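Local coordinates for protein argonaute (Aquifex aeolicus, PDB 1YVU) that uses short single-stranded DNA guides to find complementary RNA targets and cleaves them in a reaction that depends on divalent metal ions, at residues A[66-70]-A[79-83]; A[323-328]-A[342-346]; A[335-340]-A[484-488]; A[514-518]-A[685-690]; A[544-548]-A[577-582]. All blocks are in the same frame, centred on the assembly; numbering follows the deposited sequence.

Contact 1: residues A[66-70]-A[79-83]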
# COMPACT_ATOMS: atom_id res chain seq x y z
N ASP A 66 -8.02 -34.74 26.78
CA ASP A 66 -7.03 -34.38 25.73
C ASP A 66 -5.71 -35.16 25.77
O ASP A 66 -4.99 -35.15 26.79
CB ASP A 66 -6.76 -32.85 25.69
CG ASP A 66 -5.85 -32.35 26.84
OD1 ASP A 66 -6.30 -32.35 28.00
OD2 ASP A 66 -4.68 -31.99 26.56
N THR A 67 -5.39 -35.83 24.68
CA THR A 67 -4.15 -36.59 24.61
C THR A 67 -3.33 -35.99 23.47
O THR A 67 -2.49 -35.12 23.71
CB THR A 67 -4.42 -38.13 24.39
OG1 THR A 67 -5.60 -38.51 25.10
CG2 THR A 67 -3.25 -38.97 24.93
N LEU A 68 -3.64 -36.42 22.24
CA LEU A 68 -2.96 -35.98 21.03
C LEU A 68 -3.85 -35.22 20.06
O LEU A 68 -5.07 -35.46 19.98
CB LEU A 68 -2.37 -37.18 20.28
CG LEU A 68 -1.33 -38.01 21.01
CD1 LEU A 68 -1.85 -39.42 21.19
CD2 LEU A 68 -0.06 -38.00 20.24
N TYR A 69 -3.23 -34.29 19.35
CA TYR A 69 -3.91 -33.46 18.36
C TYR A 69 -3.34 -33.75 16.99
O TYR A 69 -2.15 -33.53 16.74
CB TYR A 69 -3.74 -31.99 18.72
CG TYR A 69 -4.88 -31.46 19.55
CD1 TYR A 69 -5.13 -31.97 20.84
CD2 TYR A 69 -5.76 -30.51 19.02
CE1 TYR A 69 -6.26 -31.54 21.59
CE2 TYR A 69 -6.90 -30.06 19.76
CZ TYR A 69 -7.14 -30.59 21.04
OH TYR A 69 -8.23 -30.19 21.78
N LEU A 70 -4.20 -34.26 16.12
CA LEU A 70 -3.81 -34.65 14.77
C LEU A 70 -4.38 -33.68 13.73
O LEU A 70 -5.28 -34.02 12.95
CB LEU A 70 -4.24 -36.11 14.49
CG LEU A 70 -3.93 -37.26 15.49
CD1 LEU A 70 -4.86 -38.44 15.24
CD2 LEU A 70 -2.46 -37.71 15.47
N GLU A 79 0.01 -33.28 11.36
CA GLU A 79 0.81 -32.80 12.50
C GLU A 79 0.28 -33.27 13.84
O GLU A 79 -0.89 -33.09 14.14
CB GLU A 79 0.87 -31.26 12.50
CG GLU A 79 1.67 -30.63 11.35
CD GLU A 79 0.79 -30.01 10.26
OE1 GLU A 79 -0.35 -29.57 10.55
OE2 GLU A 79 1.25 -29.94 9.09
N LEU A 80 1.16 -33.86 14.64
CA LEU A 80 0.78 -34.31 15.97
C LEU A 80 1.45 -33.49 17.06
O LEU A 80 2.57 -32.98 16.89
CB LEU A 80 0.96 -35.84 16.15
CG LEU A 80 2.12 -36.58 16.84
CD1 LEU A 80 1.67 -37.93 17.25
CD2 LEU A 80 3.31 -36.72 15.93
N LYS A 81 0.68 -33.23 18.10
CA LYS A 81 1.12 -32.45 19.25
C LYS A 81 0.41 -32.88 20.50
O LYS A 81 -0.78 -33.19 20.46
CB LYS A 81 0.92 -30.95 19.00
CG LYS A 81 -0.17 -30.62 18.07
CD LYS A 81 -0.19 -29.20 17.73
CE LYS A 81 -1.60 -28.89 17.42
NZ LYS A 81 -2.40 -29.04 18.68
N ARG A 82 1.17 -32.94 21.60
CA ARG A 82 0.67 -33.38 22.92
C ARG A 82 1.06 -32.43 24.08
O ARG A 82 1.18 -31.25 23.84
CB ARG A 82 1.05 -34.86 23.17
CG ARG A 82 2.39 -35.35 22.56
CD ARG A 82 2.58 -36.89 22.67
NE ARG A 82 2.96 -37.51 21.39
CZ ARG A 82 3.76 -38.57 21.24
NH1 ARG A 82 4.29 -39.18 22.30
NH2 ARG A 82 4.08 -39.00 20.03
N VAL A 83 1.28 -32.97 25.29
CA VAL A 83 1.66 -32.29 26.58
C VAL A 83 0.45 -31.73 27.35
O VAL A 83 -0.68 -31.74 26.84
CB VAL A 83 2.81 -31.16 26.47
CG1 VAL A 83 3.35 -30.72 27.88
CG2 VAL A 83 4.00 -31.66 25.64
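Tyr69 and Lys81 exchange two backbone hydrogen bonds in the hairpin of strands 69-72 and 78-82, within the N-terminal domain. Tyr69 N gives to Lys81 O at 2.9 Å, and the longer return bond runs from Lys81 N to Tyr69 O at 3.2 Å. From its CB, the Lys81 chain runs out beside the tyrosine. Lys81 CG lies 3.8 Å from Tyr69 O, and Lys81 CE comes to 4.0 Å from Tyr69 CB. A bend about the last bond (chi4 66°) then swings NZ back to Tyr69 CB, with the start of the ring, Tyr69 CG, 3.6 Å from Lys81 NZ on an oblique approach. Val38 and Val42 of helix 32-46 touch the same lysine. Cut back to an alanine, this position would probably leave the root of the tyrosine ring and the two valines without the aliphatic chain they pack on. Leu68, Leu80 and Arg82 line up in a separate group: Leu68 CD2 rests 3.5 Å from Leu80 CD1, and it also meets NE of the arginine, which lies alongside. The chemistry is thus split, with a buried lysine that meets the tyrosine and touches helix 32-46, and leucine and arginine chains lying side by side at the surface.

Contact 2: residues A[323-328]-A[342-346]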
# COMPACT_ATOMS: atom_id res chain seq x y z
N LEU A 323 15.66 26.47 -1.72
CA LEU A 323 16.31 27.57 -2.41
C LEU A 323 16.49 27.34 -3.90
O LEU A 323 16.57 26.21 -4.35
CB LEU A 323 17.66 27.92 -1.74
CG LEU A 323 18.73 26.94 -1.23
CD1 LEU A 323 19.26 25.98 -2.30
CD2 LEU A 323 19.87 27.77 -0.65
N ASP A 324 16.57 28.43 -4.67
CA ASP A 324 16.76 28.36 -6.12
C ASP A 324 18.25 28.44 -6.54
O ASP A 324 19.14 28.28 -5.68
CB ASP A 324 15.88 29.40 -6.84
CG ASP A 324 16.39 30.83 -6.71
OD1 ASP A 324 17.10 31.19 -5.74
OD2 ASP A 324 16.05 31.62 -7.60
N ALA A 325 18.52 28.63 -7.84
CA ALA A 325 19.88 28.71 -8.38
C ALA A 325 20.63 29.95 -7.97
O ALA A 325 21.87 29.96 -7.99
CB ALA A 325 19.88 28.58 -9.86
N LYS A 326 19.88 31.00 -7.65
CA LYS A 326 20.48 32.24 -7.19
C LYS A 326 20.67 32.18 -5.66
O LYS A 326 21.56 32.83 -5.08
CB LYS A 326 19.67 33.46 -7.64
CG LYS A 326 20.56 34.48 -8.34
CD LYS A 326 19.94 35.86 -8.52
CE LYS A 326 21.01 36.87 -8.91
NZ LYS A 326 20.41 38.22 -9.04
N GLY A 327 19.86 31.33 -5.04
CA GLY A 327 19.93 31.14 -3.61
C GLY A 327 18.90 31.87 -2.80
O GLY A 327 19.20 32.25 -1.68
N LYS A 328 17.69 32.08 -3.35
CA LYS A 328 16.63 32.76 -2.60
C LYS A 328 15.98 31.76 -1.63
O LYS A 328 15.56 30.69 -2.04
CB LYS A 328 15.59 33.38 -3.54
CG LYS A 328 15.87 34.85 -3.92
CD LYS A 328 14.90 35.39 -4.98
CE LYS A 328 15.42 36.70 -5.60
NZ LYS A 328 14.73 37.09 -6.89
N LEU A 342 9.58 34.40 -9.01
CA LEU A 342 10.93 34.94 -8.98
C LEU A 342 12.12 33.98 -9.05
O LEU A 342 13.23 34.41 -9.36
CB LEU A 342 11.07 35.83 -7.73
CG LEU A 342 10.36 37.19 -7.76
CD1 LEU A 342 10.10 37.72 -6.33
CD2 LEU A 342 11.21 38.18 -8.55
N CYS A 343 11.87 32.70 -8.78
CA CYS A 343 12.92 31.67 -8.77
C CYS A 343 13.62 31.31 -10.09
O CYS A 343 12.99 31.16 -11.14
CB CYS A 343 12.40 30.37 -8.14
SG CYS A 343 11.45 29.36 -9.28
N ARG A 344 14.94 31.14 -10.00
CA ARG A 344 15.80 30.76 -11.12
C ARG A 344 16.09 29.25 -10.91
O ARG A 344 16.70 28.88 -9.90
CB ARG A 344 17.08 31.60 -11.08
CG ARG A 344 18.18 31.32 -12.11
CD ARG A 344 19.37 32.13 -11.63
NE ARG A 344 20.62 31.97 -12.38
CZ ARG A 344 21.83 32.33 -11.92
NH1 ARG A 344 21.97 32.87 -10.72
NH2 ARG A 344 22.89 32.21 -12.70
N PRO A 345 15.63 28.37 -11.82
CA PRO A 345 15.86 26.91 -11.71
C PRO A 345 17.32 26.43 -11.85
O PRO A 345 18.22 27.20 -12.13
CB PRO A 345 15.00 26.35 -12.85
CG PRO A 345 13.97 27.41 -13.05
CD PRO A 345 14.76 28.65 -12.97
N PHE A 346 17.55 25.14 -11.62
CA PHE A 346 18.87 24.56 -11.79
C PHE A 346 18.78 23.89 -13.13
O PHE A 346 18.29 22.77 -13.24
CB PHE A 346 19.18 23.53 -10.71
CG PHE A 346 19.33 24.12 -9.35
CD1 PHE A 346 18.22 24.31 -8.53
CD2 PHE A 346 20.60 24.49 -8.87
CE1 PHE A 346 18.36 24.85 -7.25
CE2 PHE A 346 20.78 25.03 -7.60
CZ PHE A 346 19.66 25.22 -6.78
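Asp324, Ala325 and Arg344 bury the most surface where a loop of linker L2 meets the chain leaving helix 337-342 of the Mid domain. The aspartate uses both carboxylate oxygens. Asp324 OD2 accepts Arg344 N at 2.7 Å through its anti lone pair, in a nearly straight bond. Asp324 OD1 turns to its own loop, taking Lys328 N at 2.6 Å and weaker bonds from the amides of Lys326 and Gly327. With CG set between the backbone N and the carbonyl carbon (chi1 74°), the carboxylate can reach both segments, and so many amides probably stabilise its negative charge. Next to it, Ala325 N donates to Arg344 O at 2.8 Å. The arginine side chain runs fully extended past the alanine, Arg344 CG 3.9 Å from Ala325 CB, until NH1 reaches Lys326 CG at the edge of the guanidinium group. The two side chains cross there at about a right angle. Ala325 CA also sits over one face of the Phe346 ring, toward the rim, and Phe346 CZ is 3.3 Å from Asp324 O. Ala325 and Lys326 have the backbone angles of a type I turn, followed by Gly327 in the left-handed region: a type I turn with a G1 bulge, joining antiparallel strands 322-323 and 329-330, whose aspartate also ties it to the Mid domain.

Contact 3: residues A[335-340]-A[484-488]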
# COMPACT_ATOMS: atom_id res chain seq x y z
N ASN A 335 4.46 26.71 -0.56
CA ASN A 335 5.49 27.25 -1.52
C ASN A 335 4.92 28.46 -2.22
O ASN A 335 4.11 28.32 -3.14
CB ASN A 335 6.00 26.29 -2.63
CG ASN A 335 6.45 24.94 -2.12
OD1 ASN A 335 5.70 24.20 -1.50
ND2 ASN A 335 7.67 24.56 -2.49
N LEU A 336 5.40 29.63 -1.81
CA LEU A 336 4.91 30.87 -2.36
C LEU A 336 4.82 30.88 -3.87
O LEU A 336 5.62 30.23 -4.57
CB LEU A 336 5.78 32.04 -1.92
CG LEU A 336 6.25 32.24 -0.48
CD1 LEU A 336 6.86 33.64 -0.41
CD2 LEU A 336 5.13 32.07 0.53
N ARG A 337 3.75 31.51 -4.36
CA ARG A 337 3.57 31.69 -5.79
C ARG A 337 4.67 32.68 -6.12
O ARG A 337 5.30 32.60 -7.17
CB ARG A 337 2.22 32.35 -6.09
CG ARG A 337 1.04 31.42 -6.13
CD ARG A 337 0.34 31.37 -4.79
NE ARG A 337 -0.71 30.36 -4.78
CZ ARG A 337 -2.02 30.60 -4.75
NH1 ARG A 337 -2.47 31.85 -4.71
NH2 ARG A 337 -2.87 29.59 -4.80
N LYS A 338 4.91 33.57 -5.15
CA LYS A 338 5.92 34.62 -5.20
C LYS A 338 7.28 34.02 -5.44
O LYS A 338 7.99 34.45 -6.37
CB LYS A 338 5.97 35.40 -3.89
CG LYS A 338 4.91 36.50 -3.70
CD LYS A 338 5.02 37.12 -2.28
CE LYS A 338 4.14 38.35 -2.07
NZ LYS A 338 4.12 38.77 -0.63
N PHE A 339 7.61 32.99 -4.64
CA PHE A 339 8.90 32.30 -4.77
C PHE A 339 9.00 31.68 -6.17
O PHE A 339 9.97 31.92 -6.88
CB PHE A 339 9.12 31.26 -3.66
CG PHE A 339 10.42 30.48 -3.78
CD1 PHE A 339 11.66 31.13 -3.75
CD2 PHE A 339 10.40 29.10 -4.08
CE1 PHE A 339 12.87 30.42 -4.02
CE2 PHE A 339 11.60 28.38 -4.35
CZ PHE A 339 12.84 29.04 -4.33
N LEU A 340 7.94 31.03 -6.61
CA LEU A 340 7.94 30.39 -7.91
C LEU A 340 7.87 31.34 -9.09
O LEU A 340 8.03 30.92 -10.23
CB LEU A 340 6.82 29.36 -8.00
CG LEU A 340 7.02 28.04 -7.25
CD1 LEU A 340 5.67 27.34 -7.15
CD2 LEU A 340 8.10 27.15 -7.91
N ILE A 484 14.94 21.61 -12.14
CA ILE A 484 14.30 21.76 -10.84
C ILE A 484 14.22 23.22 -10.32
O ILE A 484 15.23 23.94 -10.31
CB ILE A 484 14.92 20.79 -9.78
CG1 ILE A 484 16.41 21.04 -9.58
CG2 ILE A 484 14.66 19.33 -10.20
CD1 ILE A 484 16.92 20.62 -8.21
N PRO A 485 13.02 23.66 -9.91
CA PRO A 485 12.83 25.03 -9.40
C PRO A 485 13.61 25.43 -8.16
O PRO A 485 14.06 26.58 -8.02
CB PRO A 485 11.32 25.09 -9.15
CG PRO A 485 10.95 23.65 -8.91
CD PRO A 485 11.75 22.92 -9.90
N TYR A 486 13.78 24.45 -7.29
CA TYR A 486 14.46 24.64 -6.04
C TYR A 486 14.94 23.31 -5.50
O TYR A 486 14.58 22.25 -6.04
CB TYR A 486 13.48 25.29 -5.03
CG TYR A 486 12.13 24.58 -4.89
CD1 TYR A 486 11.99 23.45 -4.07
CD2 TYR A 486 11.02 25.01 -5.60
CE1 TYR A 486 10.77 22.75 -3.98
CE2 TYR A 486 9.78 24.31 -5.53
CZ TYR A 486 9.67 23.18 -4.72
OH TYR A 486 8.51 22.45 -4.68
N LYS A 487 15.70 23.38 -4.41
CA LYS A 487 16.21 22.20 -3.70
C LYS A 487 16.31 22.64 -2.27
O LYS A 487 16.41 23.84 -2.01
CB LYS A 487 17.56 21.69 -4.22
CG LYS A 487 18.77 22.59 -3.99
CD LYS A 487 20.03 21.99 -4.60
CE LYS A 487 21.23 22.84 -4.28
NZ LYS A 487 22.48 22.13 -4.66
N LEU A 488 16.28 21.67 -1.36
CA LEU A 488 16.37 21.92 0.07
C LEU A 488 17.72 22.53 0.44
O LEU A 488 18.72 22.30 -0.25
CB LEU A 488 16.15 20.62 0.85
CG LEU A 488 14.76 20.00 0.79
CD1 LEU A 488 14.85 18.50 0.89
CD2 LEU A 488 13.86 20.57 1.88
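Phe339 and Tyr486 form the close part of this interface between the first helix of the Mid domain, 337-342, and the PIWI domain. Phe339 CE2 meets Tyr486 CD2 at 3.6 Å, Tyr486 CD2 lying at the edge of the phenylalanine ring, near its plane. The two rings cross obliquely, with planes at 54° and centroids 6.0 Å apart. Phe339 reaches over because its CG stands anti to the backbone N (chi1 178°), which sends the ring off the helix and up against Tyr486 CB. One residue on, Leu340 adds a methyl group: Leu340 CD2 touches Pro485 CB at 4.0 Å and lies at the edge of the tyrosine ring, 4.1 Å from Tyr486 CE2.

The other end is looser. Asn335, poorly ordered, brings ND2 to 3.2 Å from Tyr486 OH, but at an angle too poor for a hydrogen bond, and its amide plane is tilted by 38° from the ring. The hydroxyl is bonded instead to Glu475 of helix 466-480. A serine in place of Tyr486 would probably open a gap beside Phe339 and Leu340 and deprive Glu475 of its phenolic partner. Carbon contacts therefore carry this meeting of residues 335-340 and 484-488, and the hydroxyl of the tyrosine is satisfied within the PIWI domain, so that no hydrogen bond ties these two segments together.

Contact 4: residues A[514-518]-A[685-690]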
# COMPACT_ATOMS: atom_id res chain seq x y z
N ASN A 514 9.10 -13.17 -13.06
CA ASN A 514 9.57 -11.84 -13.43
C ASN A 514 9.59 -10.93 -12.19
O ASN A 514 8.82 -11.14 -11.23
CB ASN A 514 8.69 -11.26 -14.56
CG ASN A 514 9.31 -10.01 -15.22
OD1 ASN A 514 10.50 -9.70 -15.05
ND2 ASN A 514 8.48 -9.29 -15.98
N ALA A 515 10.52 -9.97 -12.22
CA ALA A 515 10.75 -8.97 -11.17
C ALA A 515 11.35 -7.69 -11.74
O ALA A 515 12.17 -7.73 -12.64
CB ALA A 515 11.69 -9.52 -10.09
N VAL A 516 10.91 -6.57 -11.19
CA VAL A 516 11.38 -5.25 -11.58
C VAL A 516 11.79 -4.52 -10.29
O VAL A 516 11.04 -4.54 -9.29
CB VAL A 516 10.25 -4.42 -12.30
CG1 VAL A 516 10.74 -3.02 -12.63
CG2 VAL A 516 9.80 -5.11 -13.59
N ALA A 517 12.95 -3.85 -10.33
CA ALA A 517 13.47 -3.06 -9.21
C ALA A 517 13.62 -1.61 -9.62
O ALA A 517 14.21 -1.32 -10.67
CB ALA A 517 14.85 -3.57 -8.76
N PHE A 518 13.08 -0.71 -8.80
CA PHE A 518 13.22 0.71 -9.07
C PHE A 518 13.86 1.49 -7.91
O PHE A 518 13.21 1.84 -6.92
CB PHE A 518 11.89 1.34 -9.50
CG PHE A 518 12.02 2.79 -9.99
CD1 PHE A 518 13.07 3.18 -10.85
CD2 PHE A 518 11.08 3.76 -9.58
CE1 PHE A 518 13.20 4.50 -11.30
CE2 PHE A 518 11.20 5.09 -10.03
CZ PHE A 518 12.28 5.45 -10.90
N ILE A 685 5.35 2.45 -10.64
CA ILE A 685 6.28 2.30 -11.77
C ILE A 685 6.77 0.83 -11.96
O ILE A 685 6.83 0.35 -13.09
CB ILE A 685 7.50 3.31 -11.62
CG1 ILE A 685 7.00 4.75 -11.67
CG2 ILE A 685 8.51 3.15 -12.74
CD1 ILE A 685 8.04 5.75 -11.27
N THR A 686 7.07 0.13 -10.87
CA THR A 686 7.52 -1.26 -10.92
C THR A 686 6.41 -2.20 -11.41
O THR A 686 6.65 -3.02 -12.29
CB THR A 686 7.99 -1.74 -9.54
OG1 THR A 686 6.91 -1.67 -8.61
CG2 THR A 686 9.14 -0.93 -9.04
N LYS A 687 5.20 -2.02 -10.89
CA LYS A 687 4.06 -2.85 -11.28
C LYS A 687 3.64 -2.63 -12.73
O LYS A 687 2.95 -3.45 -13.32
CB LYS A 687 2.87 -2.59 -10.35
CG LYS A 687 2.99 -3.27 -9.01
CD LYS A 687 1.93 -2.81 -8.03
CE LYS A 687 2.00 -3.64 -6.73
NZ LYS A 687 1.01 -3.23 -5.66
N LEU A 688 4.11 -1.53 -13.29
CA LEU A 688 3.80 -1.13 -14.65
C LEU A 688 4.78 -1.78 -15.64
O LEU A 688 4.40 -2.23 -16.74
CB LEU A 688 3.89 0.40 -14.75
CG LEU A 688 3.49 1.14 -16.02
CD1 LEU A 688 1.99 1.17 -16.21
CD2 LEU A 688 4.00 2.52 -15.95
N MSE A 689 6.05 -1.82 -15.23
CA MSE A 689 7.11 -2.38 -16.03
C MSE A 689 7.01 -3.90 -16.08
O MSE A 689 7.41 -4.51 -17.07
CB MSE A 689 8.47 -1.92 -15.51
CG MSE A 689 8.71 -0.40 -15.55
SE MSE A 689 8.16 0.53 -17.17
CE MSE A 689 7.84 2.31 -16.45
N LEU A 690 6.43 -4.49 -15.03
CA LEU A 690 6.16 -5.94 -14.90
C LEU A 690 5.16 -6.43 -15.99
O LEU A 690 5.31 -7.52 -16.55
CB LEU A 690 5.56 -6.27 -13.52
CG LEU A 690 6.39 -6.52 -12.25
CD1 LEU A 690 5.44 -6.78 -11.08
CD2 LEU A 690 7.34 -7.68 -12.46
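The PIWI domain has an RNase H fold, and here Val516 and Phe518 of its strand 515-522 pack on helix 682-690, which carries the metal ligand Asp683 near its start. Strand and helix run roughly antiparallel: over residues 515-518 and 685-690 their directions differ by 146° and the axes approach to 7.7 Å. Val516 sits centrally and uses both methyl branches. Val516 CG1 touches CB of the selenomethionine Met689 at 3.8 Å, while Val516 CG2 comes to 3.7 Å from Leu690 CD2, the valine and leucine sliding past each other in opposite directions. Because CG1 is anti to the backbone N (chi1 177°), the two methyls spread over successive residues of the helix. Toward the other end, Ile685 crosses Phe518 obliquely. Its CG2 lies over one ring face, off toward the rim, and Ile685 CD1 reaches Phe518 CE2 at 3.5 Å. Trp705 meets the same phenylalanine edge to face. Between these groups, Thr686 CG2 touches Phe518 CB at 3.6 Å. The threonine thereby turns its carbon to the strand, and its hydroxyl is hydrogen-bonded to Ser504 of the neighbouring strand.

Asp502, on that same strand, and Asp683 bind the calcium ion, and the Thr686 side chain lies about 6 Å from the ion. Phe518 and Asp502 are joined by a backbone hydrogen bond between their strands. No hydrogen bond joins the two segments: an apolar interface holds the helix to the strand, with the calcium ligands Asp502 and Asp683 close beside it.

Contact 5: residues A[544-548]-A[577-582]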
# COMPACT_ATOMS: atom_id res chain seq x y z
N THR A 544 17.09 -11.03 -5.36
CA THR A 544 17.18 -10.10 -4.25
C THR A 544 18.59 -9.52 -4.13
O THR A 544 18.77 -8.31 -4.18
CB THR A 544 16.81 -10.84 -2.98
OG1 THR A 544 15.61 -11.59 -3.21
CG2 THR A 544 16.58 -9.89 -1.85
N GLU A 545 19.57 -10.43 -4.14
CA GLU A 545 21.00 -10.13 -4.06
C GLU A 545 21.53 -9.28 -5.21
O GLU A 545 22.28 -8.33 -4.97
CB GLU A 545 21.80 -11.44 -4.02
CG GLU A 545 21.75 -12.23 -2.71
CD GLU A 545 22.87 -11.88 -1.72
OE1 GLU A 545 23.97 -11.44 -2.15
OE2 GLU A 545 22.66 -12.06 -0.49
N LYS A 546 21.14 -9.62 -6.44
CA LYS A 546 21.61 -8.88 -7.62
C LYS A 546 21.01 -7.52 -7.58
O LYS A 546 21.75 -6.54 -7.57
CB LYS A 546 21.27 -9.57 -8.94
CG LYS A 546 22.34 -9.42 -10.02
CD LYS A 546 22.36 -10.60 -11.00
CE LYS A 546 22.70 -11.97 -10.31
NZ LYS A 546 22.74 -13.17 -11.23
N ALA A 547 19.69 -7.48 -7.37
CA ALA A 547 18.90 -6.24 -7.28
C ALA A 547 19.51 -5.24 -6.32
O ALA A 547 19.72 -4.07 -6.69
CB ALA A 547 17.46 -6.54 -6.89
N ILE A 548 19.92 -5.75 -5.15
CA ILE A 548 20.53 -4.93 -4.12
C ILE A 548 22.02 -4.73 -4.29
O ILE A 548 22.54 -3.69 -3.88
CB ILE A 548 20.12 -5.41 -2.73
CG1 ILE A 548 18.61 -5.17 -2.60
CG2 ILE A 548 20.79 -4.60 -1.62
CD1 ILE A 548 17.96 -6.02 -1.61
N ASP A 577 15.30 -11.38 3.49
CA ASP A 577 16.30 -11.59 2.43
C ASP A 577 16.96 -10.29 2.02
O ASP A 577 18.16 -10.24 1.76
CB ASP A 577 15.63 -12.16 1.18
CG ASP A 577 14.69 -13.30 1.48
OD1 ASP A 577 15.03 -14.44 1.10
OD2 ASP A 577 13.62 -13.03 2.09
N GLU A 578 16.14 -9.26 1.92
CA GLU A 578 16.60 -7.94 1.54
C GLU A 578 17.40 -7.33 2.66
O GLU A 578 18.53 -6.92 2.41
CB GLU A 578 15.43 -7.06 1.20
CG GLU A 578 14.49 -7.72 0.25
CD GLU A 578 13.33 -6.87 -0.13
OE1 GLU A 578 12.95 -5.97 0.65
OE2 GLU A 578 12.78 -7.13 -1.23
N VAL A 579 16.89 -7.39 3.90
CA VAL A 579 17.56 -6.85 5.09
C VAL A 579 19.00 -7.39 5.15
O VAL A 579 19.96 -6.64 5.32
CB VAL A 579 16.79 -7.23 6.39
CG1 VAL A 579 17.36 -6.55 7.61
CG2 VAL A 579 15.32 -6.87 6.26
N ALA A 580 19.09 -8.68 4.83
CA ALA A 580 20.34 -9.45 4.80
C ALA A 580 21.33 -8.92 3.75
O ALA A 580 22.45 -8.49 4.10
CB ALA A 580 20.04 -10.91 4.50
N ALA A 581 20.87 -8.91 2.49
CA ALA A 581 21.63 -8.47 1.32
C ALA A 581 22.27 -7.14 1.56
O ALA A 581 23.45 -6.97 1.32
CB ALA A 581 20.73 -8.39 0.11
N PHE A 582 21.51 -6.25 2.18
CA PHE A 582 21.94 -4.90 2.52
C PHE A 582 23.10 -4.92 3.51
O PHE A 582 24.19 -4.44 3.18
CB PHE A 582 20.77 -4.12 3.12
CG PHE A 582 19.85 -3.52 2.10
CD1 PHE A 582 18.60 -4.09 1.86
CD2 PHE A 582 20.23 -2.38 1.36
CE1 PHE A 582 17.72 -3.53 0.89
CE2 PHE A 582 19.35 -1.80 0.38
CZ PHE A 582 18.10 -2.39 0.15
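Ile548 holds CG1 beside its backbone N (chi1 -65°), a setting that lays CG2 over the ring of Phe582 and lets CD1 run on along it. Ile548 CG2 stands 3.7 Å from the Phe582 ring centroid and only 10° off the normal, a CH-pi contact centred on the face. Ile548 CD1 reaches the rim at Phe582 CE1, 3.5 Å away, and isoleucine and phenylalanine cross at about a right angle. Ile548 CD1 also lies 4.0 Å from Ala581 CB and 3.9 Å from Glu578 CB, so one methyl touches all three residues.

One turn earlier, Thr544 presents its methyl: Thr544 CG2 packs on Glu578 CG at 3.7 Å and also touches Asp577 CB. Its hydroxyl is hydrogen-bonded to Arg505. Glu578 behaves in like manner, offering its aliphatic part to helix 542-557 while OE1 makes a salt bridge with Arg570. Segments 544-548 and 577-582 of helices 542-557 and 576-589 cross at -48°, with axes 9.3 Å apart. They belong to the RNase H fold of the PIWI domain, and the Glu578 side chain lies about 8 Å from the bound calcium ion. With no hydrogen bond between the segments, cohesion rests on methyl groups against an aromatic face and on the hydrocarbon parts of Thr544 and Glu578, whose polar ends are bonded to Arg505 and Arg570.

Overall arrangement
Contact 1 is a surface hairpin in the N-terminal domain, remote from the rest. Contacts 2 and 3 are neighbours, their centres about 7 Å apart, and share the junction of linker L2, Mid and PIWI: backbone bonds from Leu323 to Lys487 and from Phe346 to Ile484 join them, yet the partly buried contact 2 is rich in hydrogen bonds and the buried contact 3 rests on carbon. Contacts 4 and 5 lie in the core of the PIWI domain, about 16 Å apart between centres, both near the metal site and both apolar, one a helix against a strand, the other helix against helix. Hydrogen bonds between the segments occur in the two less buried contacts, 1 and 2, and not in 3, 4 and 5.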